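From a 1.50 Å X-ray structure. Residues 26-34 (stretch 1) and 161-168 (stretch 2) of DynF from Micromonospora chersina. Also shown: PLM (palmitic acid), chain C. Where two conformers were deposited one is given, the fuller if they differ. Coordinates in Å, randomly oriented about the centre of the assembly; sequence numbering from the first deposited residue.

Stretch 1 26-34: PVVPWTPPE
Stretch 2 (161-168) VRSIPPAG

Two proline-rich, irregular segments of one DynF chain, whose touching residues are at least 131 positions apart, pack here through a single direct backbone hydrogen bond, one shared water and a few side-chain contacts, a worked example of how two loops can associate without forming a sheet.

Neither stretch forms a helix, and residues 26-34 contain no regular strand. Their backbones come closest at Pro-29 and Ser-163, whose CA atoms lie 4.3 Å apart. Val-27 to Trp-30 runs roughly antiparallel to Arg-162 through Pro-165; Trp-30 to Pro-33 then heads back along that segment's direction. Val-27 and Val-28 are extended (phi/psi -107/106 and -96/120), and a type II turn then runs from Val-28 to Thr-31, with Pro-29 at -66/153 and Trp-30 at 61/24. Arg-162 is at -115/-2, Ser-163 -146/155, Ile-164 -124/114 and Pro-165 -73/156. Thr-31 (chi1 m) braces this turn by donating from OG1 to Pro-29 O at 2.9 Å. The turn also presents the amide of Trp-30 to the other segment: Trp-30 N donates to Arg-162 O at 2.8 Å, with an N-H...O angle of 154°. Pro-29 has no amide hydrogen to offer, but its CA sits 3.5 Å from Arg-162 O, beside the same carbonyl.

A water extends the polar link. It donates to Val-28 O at 2.5 Å and to Thr-31 O at 2.6 Å, and accepts from Ile-164 N at 2.9 Å. One molecule thus satisfies two carbonyls of the turn segment and an amide of the facing loop, joining backbones that do not bond directly at these positions.

The indole of Trp-30 (chi1 -50°, chi2 115°) begins by leading away, its CA-to-CB bond pointing from the other stretch, yet the end of the ring comes back nearer. Arg-162 CB lies over one face, 3.9 Å from the centroid of the six-membered ring and 19° off its normal, a CH-pi contact in which aliphatic hydrogens meet the pi cloud; Trp-30 CH2 approaches Arg-162 CG to 3.5 Å. The arginine chain is m at chi1 and extended thereafter (t, t, -172°), so its methylenes serve the indole while its guanidinium bonds elsewhere in the structure.

Val-27, with chi1 t, points toward the second loop. Its CG1 is 3.4 Å from Ser-163 OG and 3.5 Å from Pro-165 O, and its CG2 is 4.3 Å from Ala-167 CB. The two oxygens beside CG1 are already paired: Ser-163, with chi1 p, donates from OG to Pro-165 O at 2.9 Å, so the methyl packs against a polar group whose hydrogen-bonding need is met internally. The same carbonyl accepts a weak bond from Ala-167 N, also at 2.9 Å.

Pro-33, puckered C-gamma endo, likewise points inward. Its CG lies 3.8 Å from Ile-164 CG2 and 3.5 Å from Ile-164 O. Ile-164 (chi1 m, chi2 t) is buried and precedes a cis peptide bond to Pro-165. Beyond, palmitic acid approaches this bend, its O2 3.2 Å from Pro-165 CA and 3.7 Å from Ile-164 CG2. Altogether the contact buries 450 Å², counting both sides.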

ATOM      1  N   PRO A  26     -32.486   1.417  -6.248  1.00 45.91           N
ATOM      2  CA  PRO A  26     -32.031   0.426  -7.224  1.00 46.50           C
ATOM      3  C   PRO A  26     -30.537   0.552  -7.465  1.00 42.64           C
ATOM      4  O   PRO A  26     -29.940   1.619  -7.293  1.00 39.25           O
ATOM      5  CB  PRO A  26     -32.815   0.797  -8.486  1.00 51.02           C
ATOM      6  CG  PRO A  26     -32.933   2.293  -8.393  1.00 54.93           C
ATOM      7  CD  PRO A  26     -33.110   2.584  -6.904  1.00 52.38           C
ATOM      8  N   VAL A  27     -29.936  -0.572  -7.838  1.00 39.63           N
ATOM      9  CA  VAL A  27     -28.587  -0.633  -8.383  1.00 37.32           C
ATOM     10  C   VAL A  27     -28.761  -0.917  -9.868  1.00 39.70           C
ATOM     11  O   VAL A  27     -29.121  -2.036 -10.254  1.00 42.17           O
ATOM     12  CB  VAL A  27     -27.758  -1.722  -7.694  1.00 37.04           C
ATOM     13  CG1 VAL A  27     -26.351  -1.768  -8.261  1.00 37.22           C
ATOM     14  CG2 VAL A  27     -27.716  -1.480  -6.187  1.00 36.89           C
ATOM     15  N   VAL A  28     -28.537   0.091 -10.702  1.00 40.43           N
ATOM     16  CA  VAL A  28     -28.743  -0.016 -12.144  1.00 42.79           C
ATOM     17  C   VAL A  28     -27.402  -0.342 -12.791  1.00 38.37           C
ATOM     18  O   VAL A  28     -26.469   0.473 -12.695  1.00 39.40           O
ATOM     19  CB  VAL A  28     -29.296   1.304 -12.706  1.00 51.37           C
ATOM     20  CG1 VAL A  28     -29.669   1.160 -14.171  1.00 52.38           C
ATOM     21  CG2 VAL A  28     -30.481   1.787 -11.875  1.00 58.67           C
ATOM     22  N   PRO A  29     -27.268  -1.469 -13.493  1.00 37.40           N
ATOM     23  CA  PRO A  29     -25.968  -1.792 -14.090  1.00 33.78           C
ATOM     24  C   PRO A  29     -25.596  -0.805 -15.183  1.00 31.99           C
ATOM     25  O   PRO A  29     -26.454  -0.201 -15.833  1.00 31.21           O
ATOM     26  CB  PRO A  29     -26.168  -3.205 -14.660  1.00 37.02           C
ATOM     27  CG  PRO A  29     -27.384  -3.753 -13.963  1.00 41.77           C
ATOM     28  CD  PRO A  29     -28.254  -2.548 -13.687  1.00 40.35           C
ATOM     29  N   TRP A  30     -24.288  -0.651 -15.381  1.00 30.40           N
ATOM     30  CA  TRP A  30     -23.728   0.097 -16.505  1.00 31.52           C
ATOM     31  C   TRP A  30     -24.157   1.563 -16.517  1.00 30.18           C
ATOM     32  O   TRP A  30     -24.191   2.189 -17.578  1.00 31.48           O
ATOM     33  CB  TRP A  30     -24.081  -0.564 -17.845  1.00 32.09           C
ATOM     34  CG  TRP A  30     -23.793  -2.036 -17.922  1.00 31.50           C
ATOM     35  CD1 TRP A  30     -24.718  -3.028 -18.069  1.00 34.32           C
ATOM     36  CD2 TRP A  30     -22.508  -2.680 -17.904  1.00 33.07           C
ATOM     37  NE1 TRP A  30     -24.095  -4.249 -18.125  1.00 38.85           N
ATOM     38  CE2 TRP A  30     -22.739  -4.065 -18.029  1.00 37.65           C
ATOM     39  CE3 TRP A  30     -21.192  -2.222 -17.791  1.00 31.85           C
ATOM     40  CZ2 TRP A  30     -21.707  -4.998 -18.039  1.00 40.60           C
ATOM     41  CZ3 TRP A  30     -20.162  -3.152 -17.797  1.00 34.53           C
ATOM     42  CH2 TRP A  30     -20.428  -4.525 -17.921  1.00 37.20           C
ATOM     43  N   THR A  31     -24.521   2.116 -15.366  1.00 30.48           N
ATOM     44  CA  THR A  31     -25.103   3.454 -15.283  1.00 32.20           C
ATOM     45  C   THR A  31     -24.377   4.278 -14.229  1.00 29.65           C
ATOM     46  O   THR A  31     -24.421   3.923 -13.032  1.00 32.58           O
ATOM     47  CB  THR A  31     -26.593   3.345 -14.968  1.00 35.33           C
ATOM     48  OG1 THR A  31     -27.247   2.595 -15.996  1.00 35.66           O
ATOM     49  CG2 THR A  31     -27.232   4.720 -14.859  1.00 35.53           C
ATOM     50  N   PRO A  32     -23.664   5.336 -14.614  1.00 29.64           N
ATOM     51  CA  PRO A  32     -23.005   6.187 -13.608  1.00 28.46           C
ATOM     52  C   PRO A  32     -24.045   6.850 -12.719  1.00 31.16           C
ATOM     53  O   PRO A  32     -24.941   7.555 -13.216  1.00 31.08           O
ATOM     54  CB  PRO A  32     -22.261   7.228 -14.460  1.00 30.59           C
ATOM     55  CG  PRO A  32     -22.053   6.544 -15.806  1.00 33.49           C
ATOM     56  CD  PRO A  32     -23.333   5.754 -15.987  1.00 31.59           C
ATOM     57  N   PRO A  33     -23.989   6.641 -11.401  1.00 29.57           N
ATOM     58  CA  PRO A  33     -25.036   7.185 -10.526  1.00 30.84           C
ATOM     59  C   PRO A  33     -24.780   8.631 -10.130  1.00 30.45           C
ATOM     60  O   PRO A  33     -23.658   9.137 -10.172  1.00 29.28           O
ATOM     61  CB  PRO A  33     -24.955   6.282  -9.289  1.00 28.74           C
ATOM     62  CG  PRO A  33     -23.499   5.916  -9.217  1.00 28.46           C
ATOM     63  CD  PRO A  33     -23.052   5.768 -10.658  1.00 31.33           C
ATOM     64  N   GLU A  34     -25.865   9.291  -9.731  0.64 31.32           N
ATOM     65  CA  GLU A  34     -25.752  10.583  -9.083  0.64 33.33           C
ATOM     66  C   GLU A  34     -24.958  10.417  -7.789  0.64 29.71           C
ATOM     67  O   GLU A  34     -24.979   9.343  -7.178  0.64 28.34           O
ATOM     68  CB  GLU A  34     -27.146  11.120  -8.746  0.64 41.28           C
ATOM     69  CG  GLU A  34     -28.107  11.170  -9.923  0.64 50.17           C
ATOM     70  CD  GLU A  34     -27.797  12.293 -10.891  0.64 54.23           C
ATOM     71  OE1 GLU A  34     -28.006  13.469 -10.534  0.64 55.95           O
ATOM     72  OE2 GLU A  34     -27.337  11.999 -12.014  0.64 55.73           O
ATOM     73  N   VAL A 161     -16.263  -4.720 -12.282  1.00 23.16           N
ATOM     74  CA  VAL A 161     -17.303  -3.823 -11.786  1.00 22.08           C
ATOM     75  C   VAL A 161     -18.244  -3.483 -12.934  1.00 23.98           C
ATOM     76  O   VAL A 161     -17.852  -2.820 -13.897  1.00 25.61           O
ATOM     77  CB  VAL A 161     -16.704  -2.556 -11.168  1.00 23.62           C
ATOM     78  CG1 VAL A 161     -17.787  -1.532 -10.862  1.00 23.83           C
ATOM     79  CG2 VAL A 161     -15.923  -2.897  -9.908  1.00 24.58           C
ATOM     80  N   ARG A 162     -19.496  -3.926 -12.823  1.00 24.45           N
ATOM     81  CA  ARG A 162     -20.507  -3.664 -13.840  1.00 27.03           C
ATOM     82  C   ARG A 162     -21.634  -2.792 -13.319  1.00 26.74           C
ATOM     83  O   ARG A 162     -22.534  -2.440 -14.084  1.00 27.45           O
ATOM     84  CB  ARG A 162     -21.085  -4.994 -14.337  1.00 26.95           C
ATOM     85  CG  ARG A 162     -20.038  -6.005 -14.747  1.00 28.19           C
ATOM     86  CD  ARG A 162     -20.677  -7.281 -15.255  1.00 31.95           C
ATOM     87  NE  ARG A 162     -19.678  -8.334 -15.410  1.00 32.00           N
ATOM     88  CZ  ARG A 162     -19.912  -9.517 -15.973  1.00 35.21           C
ATOM     89  NH1 ARG A 162     -21.118  -9.801 -16.452  1.00 38.92           N
ATOM     90  NH2 ARG A 162     -18.943 -10.415 -16.057  1.00 34.98           N
ATOM     91  N   SER A 163     -21.601  -2.425 -12.041  1.00 24.42           N
ATOM     92  CA  SER A 163     -22.538  -1.455 -11.500  1.00 26.45           C
ATOM     93  C   SER A 163     -21.817  -0.655 -10.427  1.00 25.57           C
ATOM     94  O   SER A 163     -20.850  -1.129  -9.826  1.00 26.76           O
ATOM     95  CB  SER A 163     -23.783  -2.110 -10.883  1.00 29.62           C
ATOM     96  OG  SER A 163     -23.469  -2.862  -9.729  1.00 35.60           O
ATOM     97  N   ILE A 164     -22.295   0.559 -10.194  1.00 25.29           N
ATOM     98  CA  ILE A 164     -21.757   1.407  -9.135  1.00 24.67           C
ATOM     99  C   ILE A 164     -22.928   1.788  -8.239  1.00 25.95           C
ATOM    100  O   ILE A 164     -23.843   2.496  -8.686  1.00 26.49           O
ATOM    101  CB  ILE A 164     -21.097   2.667  -9.705  1.00 25.98           C
ATOM    102  CG1 ILE A 164     -19.922   2.276 -10.609  1.00 26.52           C
ATOM    103  CG2 ILE A 164     -20.616   3.566  -8.579  1.00 25.77           C
ATOM    104  CD1 ILE A 164     -19.299   3.448 -11.323  1.00 25.94           C
ATOM    105  N   PRO A 165     -22.958   1.348  -6.977  1.00 23.74           N
ATOM    106  CA  PRO A 165     -21.936   0.532  -6.309  1.00 26.43           C
ATOM    107  C   PRO A 165     -21.947  -0.910  -6.787  1.00 25.96           C
ATOM    108  O   PRO A 165     -22.986  -1.391  -7.265  1.00 27.28           O
ATOM    109  CB  PRO A 165     -22.362   0.585  -4.838  1.00 24.76           C
ATOM    110  CG  PRO A 165     -23.866   0.686  -4.925  1.00 26.10           C
ATOM    111  CD  PRO A 165     -24.097   1.633  -6.080  1.00 24.97           C
ATOM    112  N   PRO A 166     -20.824  -1.600  -6.645  1.00 25.43           N
ATOM    113  CA  PRO A 166     -20.750  -3.017  -7.043  1.00 27.66           C
ATOM    114  C   PRO A 166     -21.337  -3.934  -5.975  1.00 26.80           C
ATOM    115  O   PRO A 166     -20.637  -4.741  -5.354  1.00 27.96           O
ATOM    116  CB  PRO A 166     -19.241  -3.222  -7.235  1.00 27.41           C
ATOM    117  CG  PRO A 166     -18.621  -2.275  -6.260  1.00 27.23           C
ATOM    118  CD  PRO A 166     -19.507  -1.063  -6.258  1.00 27.69           C
ATOM    119  N   ALA A 167     -22.641  -3.793  -5.738  1.00 27.43           N
ATOM    120  CA  ALA A 167     -23.309  -4.617  -4.739  1.00 28.51           C
ATOM    121  C   ALA A 167     -23.154  -6.098  -5.077  1.00 28.37           C
ATOM    122  O   ALA A 167     -23.200  -6.501  -6.248  1.00 30.47           O
ATOM    123  CB  ALA A 167     -24.790  -4.258  -4.680  1.00 30.33           C
ATOM    124  N   GLY A 168     -22.954  -6.911  -4.037  1.00 27.51           N
ATOM    125  CA  GLY A 168     -22.842  -8.339  -4.183  1.00 26.97           C
ATOM    126  C   GLY A 168     -21.490  -8.843  -4.632  1.00 28.00           C
ATOM    127  O   GLY A 168     -21.292 -10.065  -4.677  1.00 30.69           O
TER
HETATM  128  C1  PLM C 301     -19.271   2.395  -4.037  1.00 26.72           C
HETATM  129  O1  PLM C 301     -19.890   2.677  -2.921  1.00 27.89           O
HETATM  130  O2  PLM C 301     -19.743   2.591  -5.128  1.00 28.65           O
HETATM  131  C2  PLM C 301     -17.923   1.779  -3.839  1.00 30.96           C
HETATM  132  C3  PLM C 301     -17.865   0.628  -2.870  1.00 33.20           C
HETATM  133  C4  PLM C 301     -16.459   0.112  -2.832  1.00 38.34           C
HETATM  134  C5  PLM C 301     -16.042  -0.473  -1.534  1.00 39.44           C
HETATM  135  C6  PLM C 301     -14.589  -0.883  -1.542  1.00 47.12           C
HETATM  136  C7  PLM C 301     -14.397  -2.216  -0.872  1.00 56.47           C
HETATM  137  C8  PLM C 301     -15.084  -2.289   0.469  1.00 61.11           C
HETATM  138  C9  PLM C 301     -14.549  -1.315   1.482  1.00 62.79           C
HETATM  139  CA  PLM C 301     -13.475  -1.928   2.339  1.00 66.98           C
HETATM  140  CB  PLM C 301     -14.059  -2.828   3.411  1.00 67.92           C
HETATM  141  CC  PLM C 301     -13.324  -2.703   4.711  1.00 64.69           C
HETATM  142  CD  PLM C 301     -12.466  -3.884   5.074  1.00 57.49           C
HETATM  143  CE  PLM C 301     -11.302  -3.461   5.932  1.00 50.83           C
HETATM  144  CF  PLM C 301     -10.679  -4.548   6.753  1.00 50.35           C
HETATM  145  CG  PLM C 301      -9.555  -4.040   7.584  1.00 51.13           C
HETATM  146  O   HOH W   1     -24.157   1.429 -12.263  1.00 30.60           O